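Local coordinates for protein Rho guanyl nucleotide exchange factor (Rom2), putative (PDB 5O51) that probably acts as a guanine nucleotide exchange factor for Rho-type GTPases, and is represented here by its CNH domain, a beta-propeller, at residues 174-184 with 192-203. Numbering follows the deposited sequence.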
ATOM      1  N   TYR A 174      -5.763  12.270 -15.784  1.00 69.22           N
ATOM      2  CA  TYR A 174      -7.013  11.540 -16.094  1.00 75.15           C
ATOM      3  C   TYR A 174      -8.110  11.970 -15.146  1.00 73.75           C
ATOM      4  O   TYR A 174      -7.843  12.527 -14.074  1.00 83.50           O
ATOM      5  CB  TYR A 174      -6.871   9.983 -16.030  1.00 70.68           C
ATOM      6  CG  TYR A 174      -5.713   9.420 -16.818  1.00 73.23           C
ATOM      7  CD1 TYR A 174      -4.412   9.566 -16.343  1.00 78.17           C
ATOM      8  CD2 TYR A 174      -5.899   8.759 -18.036  1.00 74.89           C
ATOM      9  CE1 TYR A 174      -3.325   9.096 -17.045  1.00 81.45           C
ATOM     10  CE2 TYR A 174      -4.812   8.278 -18.759  1.00 76.30           C
ATOM     11  CZ  TYR A 174      -3.522   8.450 -18.251  1.00 84.79           C
ATOM     12  OH  TYR A 174      -2.380   8.012 -18.885  1.00 81.70           O
ATOM     13  N   TYR A 175      -9.344  11.702 -15.554  1.00 66.52           N
ATOM     14  CA  TYR A 175     -10.529  11.980 -14.746  1.00 68.81           C
ATOM     15  C   TYR A 175     -11.389  10.712 -14.639  1.00 70.93           C
ATOM     16  O   TYR A 175     -11.432   9.919 -15.570  1.00 76.34           O
ATOM     17  CB  TYR A 175     -11.343  13.128 -15.354  1.00 72.56           C
ATOM     18  CG  TYR A 175     -12.672  13.299 -14.644  1.00 81.84           C
ATOM     19  CD1 TYR A 175     -12.753  14.045 -13.469  1.00 77.46           C
ATOM     20  CD2 TYR A 175     -13.839  12.647 -15.104  1.00 83.36           C
ATOM     21  CE1 TYR A 175     -13.957  14.177 -12.781  1.00 76.71           C
ATOM     22  CE2 TYR A 175     -15.052  12.765 -14.418  1.00 76.89           C
ATOM     23  CZ  TYR A 175     -15.104  13.545 -13.262  1.00 80.18           C
ATOM     24  OH  TYR A 175     -16.288  13.707 -12.562  1.00 82.97           O
ATOM     25  N   ILE A 176     -12.052  10.517 -13.497  1.00 69.69           N
ATOM     26  CA  ILE A 176     -12.827   9.292 -13.211  1.00 69.50           C
ATOM     27  C   ILE A 176     -14.050   9.725 -12.403  1.00 75.94           C
ATOM     28  O   ILE A 176     -13.884  10.297 -11.303  1.00 82.90           O
ATOM     29  CB  ILE A 176     -12.050   8.255 -12.320  1.00 74.42           C
ATOM     30  CG1 ILE A 176     -10.742   7.740 -12.976  1.00 74.98           C
ATOM     31  CG2 ILE A 176     -12.950   7.073 -11.892  1.00 66.90           C
ATOM     32  CD1 ILE A 176     -10.917   6.627 -13.979  1.00 72.58           C
ATOM     33  N   PRO A 177     -15.273   9.428 -12.889  1.00 76.91           N
ATOM     34  CA  PRO A 177     -16.475   9.839 -12.140  1.00 79.08           C
ATOM     35  C   PRO A 177     -16.889   8.836 -11.060  1.00 77.40           C
ATOM     36  O   PRO A 177     -18.001   8.303 -11.124  1.00 76.06           O
ATOM     37  CB  PRO A 177     -17.542   9.950 -13.250  1.00 75.69           C
ATOM     38  CG  PRO A 177     -17.143   8.893 -14.226  1.00 72.73           C
ATOM     39  CD  PRO A 177     -15.630   8.909 -14.231  1.00 80.85           C
ATOM     40  N   ALA A 178     -15.996   8.598 -10.091  1.00 82.13           N
ATOM     41  CA  ALA A 178     -16.280   7.803  -8.872  1.00 79.68           C
ATOM     42  C   ALA A 178     -15.204   7.933  -7.754  1.00 76.03           C
ATOM     43  O   ALA A 178     -14.041   8.257  -8.007  1.00 66.70           O
ATOM     44  CB  ALA A 178     -16.465   6.342  -9.234  1.00 77.39           C
ATOM     45  N   GLU A 179     -15.615   7.650  -6.522  1.00 80.52           N
ATOM     46  CA  GLU A 179     -14.686   7.531  -5.387  1.00 85.61           C
ATOM     47  C   GLU A 179     -13.710   6.335  -5.583  1.00 79.08           C
ATOM     48  O   GLU A 179     -14.170   5.206  -5.825  1.00 62.37           O
ATOM     49  CB  GLU A 179     -15.476   7.354  -4.079  1.00 86.52           C
ATOM     50  CG  GLU A 179     -14.640   7.495  -2.797  1.00 91.89           C
ATOM     51  CD  GLU A 179     -15.447   7.326  -1.514  1.00 87.33           C
ATOM     52  OE1 GLU A 179     -16.359   6.468  -1.470  1.00 87.75           O
ATOM     53  OE2 GLU A 179     -15.161   8.054  -0.537  1.00 94.18           O
ATOM     54  N   SER A 180     -12.394   6.598  -5.470  1.00 74.26           N
ATOM     55  CA  SER A 180     -11.337   5.570  -5.673  1.00 68.45           C
ATOM     56  C   SER A 180     -10.673   5.102  -4.379  1.00 65.85           C
ATOM     57  O   SER A 180     -10.201   5.930  -3.615  1.00 61.76           O
ATOM     58  CB  SER A 180     -10.254   6.089  -6.591  1.00 68.50           C
ATOM     59  OG  SER A 180     -10.759   6.274  -7.881  1.00 71.16           O
ATOM     60  N   SER A 181     -10.661   3.774  -4.170  1.00 66.56           N
ATOM     61  CA  SER A 181      -9.948   3.073  -3.070  1.00 68.36           C
ATOM     62  C   SER A 181      -8.454   2.846  -3.349  1.00 69.44           C
ATOM     63  O   SER A 181      -7.653   2.991  -2.454  1.00 70.69           O
ATOM     64  CB  SER A 181     -10.541   1.683  -2.814  1.00 65.69           C
ATOM     65  OG  SER A 181     -11.916   1.708  -2.487  1.00 62.67           O
ATOM     66  N   SER A 182      -8.076   2.486  -4.576  1.00 63.79           N
ATOM     67  CA  SER A 182      -6.713   2.031  -4.839  1.00 52.17           C
ATOM     68  C   SER A 182      -6.251   2.173  -6.293  1.00 52.51           C
ATOM     69  O   SER A 182      -7.040   2.366  -7.189  1.00 51.74           O
ATOM     70  CB  SER A 182      -6.645   0.570  -4.464  1.00 48.15           C
ATOM     71  OG  SER A 182      -7.498  -0.218  -5.269  1.00 47.49           O
ATOM     72  N   ILE A 183      -4.966   1.991  -6.521  1.00 49.31           N
ATOM     73  CA  ILE A 183      -4.429   2.010  -7.877  1.00 55.26           C
ATOM     74  C   ILE A 183      -3.273   1.024  -8.134  1.00 46.54           C
ATOM     75  O   ILE A 183      -2.394   0.857  -7.334  1.00 51.72           O
ATOM     76  CB  ILE A 183      -4.064   3.476  -8.271  1.00 59.17           C
ATOM     77  CG1 ILE A 183      -4.059   3.649  -9.775  1.00 66.66           C
ATOM     78  CG2 ILE A 183      -2.728   3.907  -7.664  1.00 63.93           C
ATOM     79  CD1 ILE A 183      -4.117   5.101 -10.189  1.00 73.42           C
ATOM     80  N   HIS A 184      -3.276   0.387  -9.289  1.00 49.36           N
ATOM     81  CA  HIS A 184      -2.338  -0.695  -9.630  1.00 54.32           C
ATOM     82  C   HIS A 184      -1.810  -0.511 -11.048  1.00 53.89           C
ATOM     83  O   HIS A 184      -2.543  -0.088 -11.951  1.00 59.78           O
ATOM     84  CB  HIS A 184      -3.037  -2.078  -9.487  1.00 56.66           C
ATOM     85  CG  HIS A 184      -3.641  -2.284  -8.130  1.00 50.04           C
ATOM     86  ND1 HIS A 184      -2.932  -2.827  -7.083  1.00 53.27           N
ATOM     87  CD2 HIS A 184      -4.831  -1.894  -7.619  1.00 56.50           C
ATOM     88  CE1 HIS A 184      -3.674  -2.797  -5.998  1.00 54.58           C
ATOM     89  NE2 HIS A 184      -4.829  -2.228  -6.293  1.00 57.44           N
ATOM     90  N   VAL A 192      -7.736   1.052 -11.619  1.00 54.72           N
ATOM     91  CA  VAL A 192      -8.194   1.855 -10.510  1.00 64.50           C
ATOM     92  C   VAL A 192      -9.303   1.106  -9.800  1.00 63.10           C
ATOM     93  O   VAL A 192     -10.255   0.642 -10.439  1.00 52.18           O
ATOM     94  CB  VAL A 192      -8.732   3.240 -10.958  1.00 66.81           C
ATOM     95  CG1 VAL A 192      -9.414   3.980  -9.785  1.00 70.58           C
ATOM     96  CG2 VAL A 192      -7.607   4.090 -11.542  1.00 61.24           C
ATOM     97  N   GLY A 193      -9.175   1.048  -8.465  1.00 57.93           N
ATOM     98  CA  GLY A 193     -10.170   0.437  -7.581  1.00 54.03           C
ATOM     99  C   GLY A 193     -11.088   1.563  -7.153  1.00 53.25           C
ATOM    100  O   GLY A 193     -10.663   2.451  -6.443  1.00 54.31           O
ATOM    101  N   CYS A 194     -12.312   1.575  -7.672  1.00 54.97           N
ATOM    102  CA  CYS A 194     -13.239   2.684  -7.470  1.00 55.52           C
ATOM    103  C   CYS A 194     -14.533   2.031  -7.067  1.00 47.85           C
ATOM    104  O   CYS A 194     -14.654   0.832  -7.179  1.00 50.51           O
ATOM    105  CB  CYS A 194     -13.387   3.503  -8.775  1.00 62.11           C
ATOM    106  SG  CYS A 194     -14.490   2.715  -9.979  1.00 73.84           S
ATOM    107  N   ALA A 195     -15.519   2.798  -6.639  1.00 57.17           N
ATOM    108  CA  ALA A 195     -16.768   2.210  -6.094  1.00 49.31           C
ATOM    109  C   ALA A 195     -17.578   1.269  -7.016  1.00 57.29           C
ATOM    110  O   ALA A 195     -18.414   0.511  -6.548  1.00 62.62           O
ATOM    111  CB  ALA A 195     -17.640   3.346  -5.612  1.00 49.23           C
ATOM    112  N   ARG A 196     -17.380   1.344  -8.324  1.00 66.43           N
ATOM    113  CA  ARG A 196     -18.113   0.482  -9.272  1.00 71.56           C
ATOM    114  C   ARG A 196     -17.348  -0.790  -9.616  1.00 71.89           C
ATOM    115  O   ARG A 196     -17.910  -1.730 -10.223  1.00 62.50           O
ATOM    116  CB  ARG A 196     -18.400   1.244 -10.570  1.00 87.18           C
ATOM    117  CG  ARG A 196     -19.558   2.245 -10.481  1.00 94.11           C
ATOM    118  CD  ARG A 196     -19.921   2.783 -11.862  1.00 98.36           C
ATOM    119  NE  ARG A 196     -18.723   2.990 -12.700  1.00104.85           N
ATOM    120  CZ  ARG A 196     -18.106   4.154 -12.954  1.00102.96           C
ATOM    121  NH1 ARG A 196     -18.543   5.320 -12.470  1.00100.42           N
ATOM    122  NH2 ARG A 196     -17.025   4.152 -13.737  1.00103.52           N
ATOM    123  N   GLY A 197     -16.065  -0.799  -9.263  1.00 58.61           N
ATOM    124  CA  GLY A 197     -15.178  -1.943  -9.438  1.00 52.92           C
ATOM    125  C   GLY A 197     -13.796  -1.516  -9.898  1.00 52.71           C
ATOM    126  O   GLY A 197     -13.428  -0.319  -9.964  1.00 50.87           O
ATOM    127  N   PHE A 198     -13.021  -2.510 -10.252  1.00 46.37           N
ATOM    128  CA  PHE A 198     -11.777  -2.281 -10.943  1.00 53.20           C
ATOM    129  C   PHE A 198     -12.018  -1.765 -12.395  1.00 61.88           C
ATOM    130  O   PHE A 198     -12.607  -2.473 -13.207  1.00 63.03           O
ATOM    131  CB  PHE A 198     -10.999  -3.595 -10.930  1.00 50.71           C
ATOM    132  CG  PHE A 198     -10.332  -3.937  -9.588  1.00 49.05           C
ATOM    133  CD1 PHE A 198      -9.381  -3.089  -9.015  1.00 48.32           C
ATOM    134  CD2 PHE A 198     -10.601  -5.158  -8.950  1.00 47.71           C
ATOM    135  CE1 PHE A 198      -8.755  -3.448  -7.830  1.00 50.67           C
ATOM    136  CE2 PHE A 198      -9.950  -5.533  -7.766  1.00 47.96           C
ATOM    137  CZ  PHE A 198      -9.031  -4.670  -7.212  1.00 49.00           C
ATOM    138  N   GLU A 199     -11.574  -0.550 -12.710  1.00 62.39           N
ATOM    139  CA  GLU A 199     -11.720   0.003 -14.062  1.00 72.56           C
ATOM    140  C   GLU A 199     -10.335   0.263 -14.661  1.00 65.71           C
ATOM    141  O   GLU A 199      -9.509   0.992 -14.108  1.00 64.75           O
ATOM    142  CB  GLU A 199     -12.572   1.294 -14.080  1.00 81.92           C
ATOM    143  CG  GLU A 199     -13.927   1.224 -13.342  1.00 92.87           C
ATOM    144  CD  GLU A 199     -15.088   0.559 -14.101  1.00103.14           C
ATOM    145  OE1 GLU A 199     -15.092   0.540 -15.354  1.00108.74           O
ATOM    146  OE2 GLU A 199     -16.036   0.075 -13.425  1.00 99.61           O
ATOM    147  N   VAL A 200     -10.103  -0.337 -15.818  1.00 66.50           N
ATOM    148  CA  VAL A 200      -8.810  -0.288 -16.497  1.00 66.82           C
ATOM    149  C   VAL A 200      -8.739   0.954 -17.388  1.00 69.94           C
ATOM    150  O   VAL A 200      -9.688   1.258 -18.093  1.00 79.19           O
ATOM    151  CB  VAL A 200      -8.622  -1.572 -17.303  1.00 63.83           C
ATOM    152  CG1 VAL A 200      -7.253  -1.630 -17.960  1.00 65.49           C
ATOM    153  CG2 VAL A 200      -8.833  -2.772 -16.393  1.00 66.57           C
ATOM    154  N   VAL A 201      -7.616   1.672 -17.333  1.00 82.50           N
ATOM    155  CA  VAL A 201      -7.450   3.010 -17.937  1.00 75.86           C
ATOM    156  C   VAL A 201      -6.131   3.053 -18.682  1.00 78.19           C
ATOM    157  O   VAL A 201      -5.087   2.680 -18.152  1.00 82.65           O
ATOM    158  CB  VAL A 201      -7.510   4.123 -16.868  1.00 77.09           C
ATOM    159  CG1 VAL A 201      -6.763   5.395 -17.284  1.00 81.07           C
ATOM    160  CG2 VAL A 201      -8.966   4.446 -16.573  1.00 81.99           C
ATOM    161  N   SER A 202      -6.184   3.536 -19.912  1.00 80.26           N
ATOM    162  CA  SER A 202      -5.071   3.397 -20.831  1.00 74.74           C
ATOM    163  C   SER A 202      -4.068   4.525 -20.643  1.00 67.22           C
ATOM    164  O   SER A 202      -4.451   5.689 -20.699  1.00 75.18           O
ATOM    165  CB  SER A 202      -5.651   3.430 -22.240  1.00 80.78           C
ATOM    166  OG  SER A 202      -4.697   3.138 -23.242  1.00 69.09           O
ATOM    167  N   LEU A 203      -2.792   4.195 -20.436  1.00 75.64           N
ATOM    168  CA  LEU A 203      -1.743   5.235 -20.247  1.00 86.81           C
ATOM    169  C   LEU A 203      -1.576   6.182 -21.479  1.00105.77           C
ATOM    170  O   LEU A 203      -1.969   7.352 -21.391  1.00114.40           O
ATOM    171  CB  LEU A 203      -0.400   4.638 -19.758  1.00 83.47           C
ATOM    172  CG  LEU A 203      -0.273   4.381 -18.229  1.00 80.85           C
ATOM    173  CD1 LEU A 203       0.804   3.372 -17.830  1.00 81.24           C
ATOM    174  CD2 LEU A 203      -0.015   5.687 -17.509  1.00 86.26           C
TER
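The Tyr-174 ring turns its edge to the carbonyl oxygens of Ser-202 and Leu-203, at and just beyond the end of strand 197-202, while Val-201 CG1 approaches Tyr-174 CD2 obliquely at 3.6 Å. With CG anti to the carbonyl carbon (chi1 -51°), Tyr-174 OH reaches Leu-203 O, a 2.6 Å hydrogen bond on an in-plane lone pair. Tyrosine thus gives ring carbons to Val-201 and a hydroxyl to Leu-203 O. At the Arg-196 guanidinium edge, Pro-177 O is weakly bonded to NH1; Ala-178 CB lies obliquely. His-184 CD2 and Phe-198 CE1 also meet obliquely, at 4.2 Å. Valine's branching suits position 201: CG2 of Val-201 meets Ile-176 CD1 at 3.9 Å. Ala-195 N reaches Glu-179 O at 2.9 Å, nearly in line with the carbonyl. A classic beta bulge interrupts the antiparallel pairing of 180-184 with 192-194: Gly-193 O accepts from Ser-181 N and Ser-182 N, and Gly-193 N donates to Ser-182 O (2.8 Å, 171°). Side-chain-less Gly-193 leaves room for Ser-182 OG, hydrogen-bonded to Pro-230 O; Ser-180 OG is hydrogen-bonded to Ser-137 OG. Backbone bonds thus pair strands within one propeller blade, whereas the tyrosine hydroxyl and apolar contacts of Val-201 tie it to strand 169-176 of the preceding blade.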